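Local atomic coordinates of MGS-M4 (Unidentified, PDB entry 4Q3M), a protein that probably acts as an oxidoreductase of the aldo-keto reductase family, built on an alpha/beta TIM barrel, with a substrate that is not known. Residues A[24-35]-A[50-61]. Numbering follows the deposited sequence.
Sequences KNDAYNAVKAAL and NEEEVGRAIKDS
Glu53 reaches across to the start of helix 26-35. Glu53 OE2 accepts a nearly straight hydrogen bond from the backbone N of Asn25 (3.0 Å), which comes from above the carboxylate plane. Glu53 OE1 takes a weak hydrogen bond from Tyr28 N. A leucine in place of Glu53 would probably leave the amide of Asn25 without this acceptor and Tyr28 N without its weak one. With CG anti to the backbone N (chi1 170°), the Tyr28 ring is laid along the flank of helix 51-59 beside Ala57. Tyr28 CD1 rests on Ala57 CB at 3.5 Å, and Glu53 O sits at the ring edge. The Lys32 chain bends at chi2 and chi3, which carries NZ to the end of the other helix. There Lys32 NZ makes weak hydrogen bonds to Asp60 O (3.3 Å) and to Tyr28 OH. Deeper in, Val31 CG1 packs on Ala57 CB at 3.7 Å, and its CG2 meets Val54 CG2. Leu35 CD1 lies against Ser61 CB. Val31 and Val54 both also touch Ile42 of strand 41-43. The axes of helices 26-35 and 51-59 cross at -36°, with a closest approach of 7.9 Å. These successive helices, before and after strand 41-43 in sequence, pack side by side outside the barrel, as in the TIM-barrel fold of aldo-keto reductases.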
loop_
_atom_site.group_PDB
_atom_site.type_symbol
_atom_site.label_atom_id
_atom_site.label_comp_id
_atom_site.label_asym_id
_atom_site.label_seq_id
_atom_site.Cartn_x
_atom_site.Cartn_y
_atom_site.Cartn_z
ATOM N N LYS A 24 13.127 28.366 9.458
ATOM C CA LYS A 24 13.559 28.857 10.766
ATOM C C LYS A 24 12.427 29.369 11.666
ATOM O O LYS A 24 11.603 30.187 11.252
ATOM C CB LYS A 24 14.609 29.959 10.577
ATOM C CG LYS A 24 15.873 29.504 9.853
ATOM C CD LYS A 24 16.566 28.361 10.583
ATOM C CE LYS A 24 17.801 27.861 9.848
ATOM N NZ LYS A 24 17.467 27.274 8.525
ATOM N N ASN A 25 12.396 28.851 12.894
ATOM C CA ASN A 25 11.490 29.307 13.953
ATOM C C ASN A 25 9.999 29.108 13.666
ATOM O O ASN A 25 9.154 29.448 14.494
ATOM C CB ASN A 25 11.759 30.782 14.264
ATOM C CG ASN A 25 13.168 31.019 14.774
ATOM O OD1 ASN A 25 13.768 30.144 15.399
ATOM N ND2 ASN A 25 13.706 32.204 14.505
ATOM N N ASP A 26 9.678 28.555 12.502
ATOM C CA ASP A 26 8.296 28.215 12.189
ATOM C C ASP A 26 7.893 26.965 12.959
ATOM O O ASP A 26 6.734 26.803 13.337
ATOM C CB ASP A 26 8.107 28.010 10.686
ATOM C CG ASP A 26 8.193 29.307 9.904
ATOM O OD1 ASP A 26 7.141 29.950 9.699
ATOM O OD2 ASP A 26 9.310 29.683 9.492
ATOM N N ALA A 27 8.863 26.087 13.190
ATOM C CA ALA A 27 8.646 24.902 14.010
ATOM C C ALA A 27 8.628 25.286 15.482
ATOM O O ALA A 27 7.850 24.745 16.266
ATOM C CB ALA A 27 9.719 23.862 13.743
ATOM N N TYR A 28 9.494 26.227 15.848
ATOM C CA TYR A 28 9.572 26.720 17.218
ATOM C C TYR A 28 8.270 27.396 17.640
ATOM O O TYR A 28 7.720 27.094 18.699
ATOM C CB TYR A 28 10.743 27.696 17.370
ATOM C CG TYR A 28 10.753 28.448 18.683
ATOM C CD1 TYR A 28 11.291 27.877 19.828
ATOM C CD2 TYR A 28 10.226 29.731 18.776
ATOM C CE1 TYR A 28 11.301 28.561 21.030
ATOM C CE2 TYR A 28 10.231 30.422 19.973
ATOM C CZ TYR A 28 10.770 29.832 21.096
ATOM O OH TYR A 28 10.777 30.516 22.290
ATOM N N ASN A 29 7.790 28.313 16.806
ATOM C CA ASN A 29 6.566 29.051 17.097
ATOM C C ASN A 29 5.346 28.144 17.185
ATOM O O ASN A 29 4.499 28.314 18.061
ATOM C CB ASN A 29 6.329 30.130 16.039
ATOM C CG ASN A 29 7.326 31.268 16.132
ATOM O OD1 ASN A 29 7.846 31.568 17.207
ATOM N ND2 ASN A 29 7.598 31.910 15.002
ATOM N N ALA A 30 5.265 27.180 16.273
ATOM C CA ALA A 30 4.125 26.272 16.206
ATOM C C ALA A 30 3.978 25.447 17.481
ATOM O O ALA A 30 2.869 25.275 17.989
ATOM C CB ALA A 30 4.254 25.355 14.998
ATOM N N VAL A 31 5.098 24.943 17.990
ATOM C CA VAL A 31 5.096 24.117 19.193
ATOM C C VAL A 31 4.513 24.859 20.392
ATOM O O VAL A 31 3.637 24.342 21.085
ATOM C CB VAL A 31 6.517 23.626 19.543
ATOM C CG1 VAL A 31 6.546 23.018 20.937
ATOM C CG2 VAL A 31 6.998 22.618 18.511
ATOM N N LYS A 32 4.990 26.078 20.627
ATOM C CA LYS A 32 4.520 26.867 21.761
ATOM C C LYS A 32 3.090 27.356 21.554
ATOM O O LYS A 32 2.293 27.370 22.492
ATOM C CB LYS A 32 5.443 28.057 22.013
ATOM C CG LYS A 32 5.045 28.883 23.222
ATOM C CD LYS A 32 6.153 28.911 24.254
ATOM C CE LYS A 32 7.434 29.457 23.655
ATOM N NZ LYS A 32 8.491 29.614 24.684
ATOM N N ALA A 33 2.769 27.758 20.327
ATOM C CA ALA A 33 1.412 28.173 19.990
ATOM C C ALA A 33 0.437 27.029 20.243
ATOM O O ALA A 33 -0.739 27.250 20.530
ATOM C CB ALA A 33 1.333 28.631 18.542
ATOM N N ALA A 34 0.946 25.806 20.138
ATOM C CA ALA A 34 0.168 24.614 20.438
ATOM C C ALA A 34 0.155 24.336 21.939
ATOM O O ALA A 34 -0.896 24.068 22.520
ATOM C CB ALA A 34 0.722 23.418 19.683
ATOM N N LEU A 35 1.331 24.404 22.561
ATOM C CA LEU A 35 1.463 24.150 23.993
ATOM C C LEU A 35 0.615 25.116 24.817
ATOM O O LEU A 35 0.009 24.725 25.815
ATOM C CB LEU A 35 2.930 24.242 24.421
ATOM C CG LEU A 35 3.820 23.045 24.079
ATOM C CD1 LEU A 35 5.270 23.332 24.436
ATOM C CD2 LEU A 35 3.333 21.792 24.790
ATOM N N ASN A 50 14.028 19.529 13.008
ATOM C CA ASN A 50 13.498 20.565 13.886
ATOM C C ASN A 50 13.546 20.164 15.357
ATOM O O ASN A 50 12.960 20.832 16.206
ATOM C CB ASN A 50 12.062 20.928 13.486
ATOM C CG ASN A 50 11.121 19.731 13.498
ATOM O OD1 ASN A 50 11.362 18.730 14.174
ATOM N ND2 ASN A 50 10.032 19.837 12.746
ATOM N N GLU A 51 14.249 19.071 15.647
ATOM C CA GLU A 51 14.397 18.583 17.016
ATOM C C GLU A 51 14.999 19.650 17.922
ATOM O O GLU A 51 14.721 19.695 19.121
ATOM C CB GLU A 51 15.266 17.325 17.046
ATOM C CG GLU A 51 14.626 16.107 16.405
ATOM C CD GLU A 51 15.563 14.917 16.358
ATOM O OE1 GLU A 51 16.761 15.114 16.061
ATOM O OE2 GLU A 51 15.104 13.786 16.623
ATOM N N GLU A 52 15.826 20.507 17.335
ATOM C CA GLU A 52 16.445 21.605 18.061
ATOM C C GLU A 52 15.421 22.671 18.441
ATOM O O GLU A 52 15.342 23.083 19.599
ATOM C CB GLU A 52 17.567 22.222 17.226
ATOM C CG GLU A 52 18.762 21.307 17.019
ATOM C CD GLU A 52 19.941 22.025 16.393
ATOM O OE1 GLU A 52 20.191 23.192 16.761
ATOM O OE2 GLU A 52 20.617 21.423 15.533
ATOM N N GLU A 53 14.635 23.111 17.462
ATOM C CA GLU A 53 13.638 24.153 17.685
ATOM C C GLU A 53 12.471 23.653 18.531
ATOM O O GLU A 53 11.910 24.403 19.330
ATOM C CB GLU A 53 13.119 24.693 16.352
ATOM C CG GLU A 53 14.167 25.423 15.529
ATOM C CD GLU A 53 13.587 26.067 14.286
ATOM O OE1 GLU A 53 12.365 25.937 14.064
ATOM O OE2 GLU A 53 14.353 26.701 13.532
ATOM N N VAL A 54 12.105 22.389 18.348
ATOM C CA VAL A 54 11.032 21.784 19.131
ATOM C C VAL A 54 11.437 21.670 20.597
ATOM O O VAL A 54 10.668 22.022 21.492
ATOM C CB VAL A 54 10.652 20.388 18.590
ATOM C CG1 VAL A 54 9.761 19.652 19.581
ATOM C CG2 VAL A 54 9.965 20.510 17.239
ATOM N N GLY A 55 12.654 21.192 20.832
ATOM C CA GLY A 55 13.153 20.988 22.180
ATOM C C GLY A 55 13.286 22.260 22.996
ATOM O O GLY A 55 13.056 22.254 24.204
ATOM N N ARG A 56 13.660 23.353 22.338
ATOM C CA ARG A 56 13.836 24.629 23.025
ATOM C C ARG A 56 12.499 25.313 23.287
ATOM O O ARG A 56 12.360 26.069 24.248
ATOM C CB ARG A 56 14.752 25.551 22.217
ATOM C CG ARG A 56 16.202 25.105 22.199
ATOM C CD ARG A 56 17.078 26.079 21.430
ATOM N NE ARG A 56 18.463 25.622 21.361
ATOM C CZ ARG A 56 18.904 24.721 20.491
ATOM N NH1 ARG A 56 18.067 24.182 19.619
ATOM N NH2 ARG A 56 20.179 24.356 20.493
ATOM N N ALA A 57 11.520 25.045 22.430
ATOM C CA ALA A 57 10.179 25.582 22.617
ATOM C C ALA A 57 9.520 24.945 23.834
ATOM O O ALA A 57 8.690 25.562 24.502
ATOM C CB ALA A 57 9.336 25.358 21.374
ATOM N N ILE A 58 9.902 23.702 24.114
ATOM C CA ILE A 58 9.382 22.973 25.264
ATOM C C ILE A 58 9.966 23.520 26.566
ATOM O O ILE A 58 9.261 23.637 27.570
ATOM C CB ILE A 58 9.682 21.464 25.144
ATOM C CG1 ILE A 58 8.958 20.880 23.929
ATOM C CG2 ILE A 58 9.267 20.725 26.405
ATOM C CD1 ILE A 58 9.247 19.417 23.686
ATOM N N LYS A 59 11.248 23.867 26.541
ATOM C CA LYS A 59 11.910 24.436 27.713
ATOM C C LYS A 59 11.317 25.785 28.110
ATOM O O LYS A 59 10.972 26.005 29.271
ATOM C CB LYS A 59 13.412 24.598 27.463
ATOM C CG LYS A 59 14.219 23.316 27.566
ATOM C CD LYS A 59 15.698 23.627 27.756
ATOM C CE LYS A 59 16.549 22.369 27.686
ATOM N NZ LYS A 59 16.100 21.339 28.663
ATOM N N ASP A 60 11.197 26.682 27.137
ATOM C CA ASP A 60 10.794 28.059 27.401
ATOM C C ASP A 60 9.295 28.214 27.660
ATOM O O ASP A 60 8.816 29.319 27.914
ATOM C CB ASP A 60 11.204 28.956 26.230
ATOM C CG ASP A 60 12.707 29.043 26.058
ATOM O OD1 ASP A 60 13.438 28.784 27.038
ATOM O OD2 ASP A 60 13.159 29.372 24.940
ATOM N N SER A 61 8.558 27.110 27.602
ATOM C CA SER A 61 7.106 27.153 27.756
ATOM C C SER A 61 6.674 27.228 29.219
ATOM O O SER A 61 5.497 27.451 29.510
ATOM C CB SER A 61 6.466 25.932 27.095
ATOM O OG SER A 61 6.799 24.744 27.793
#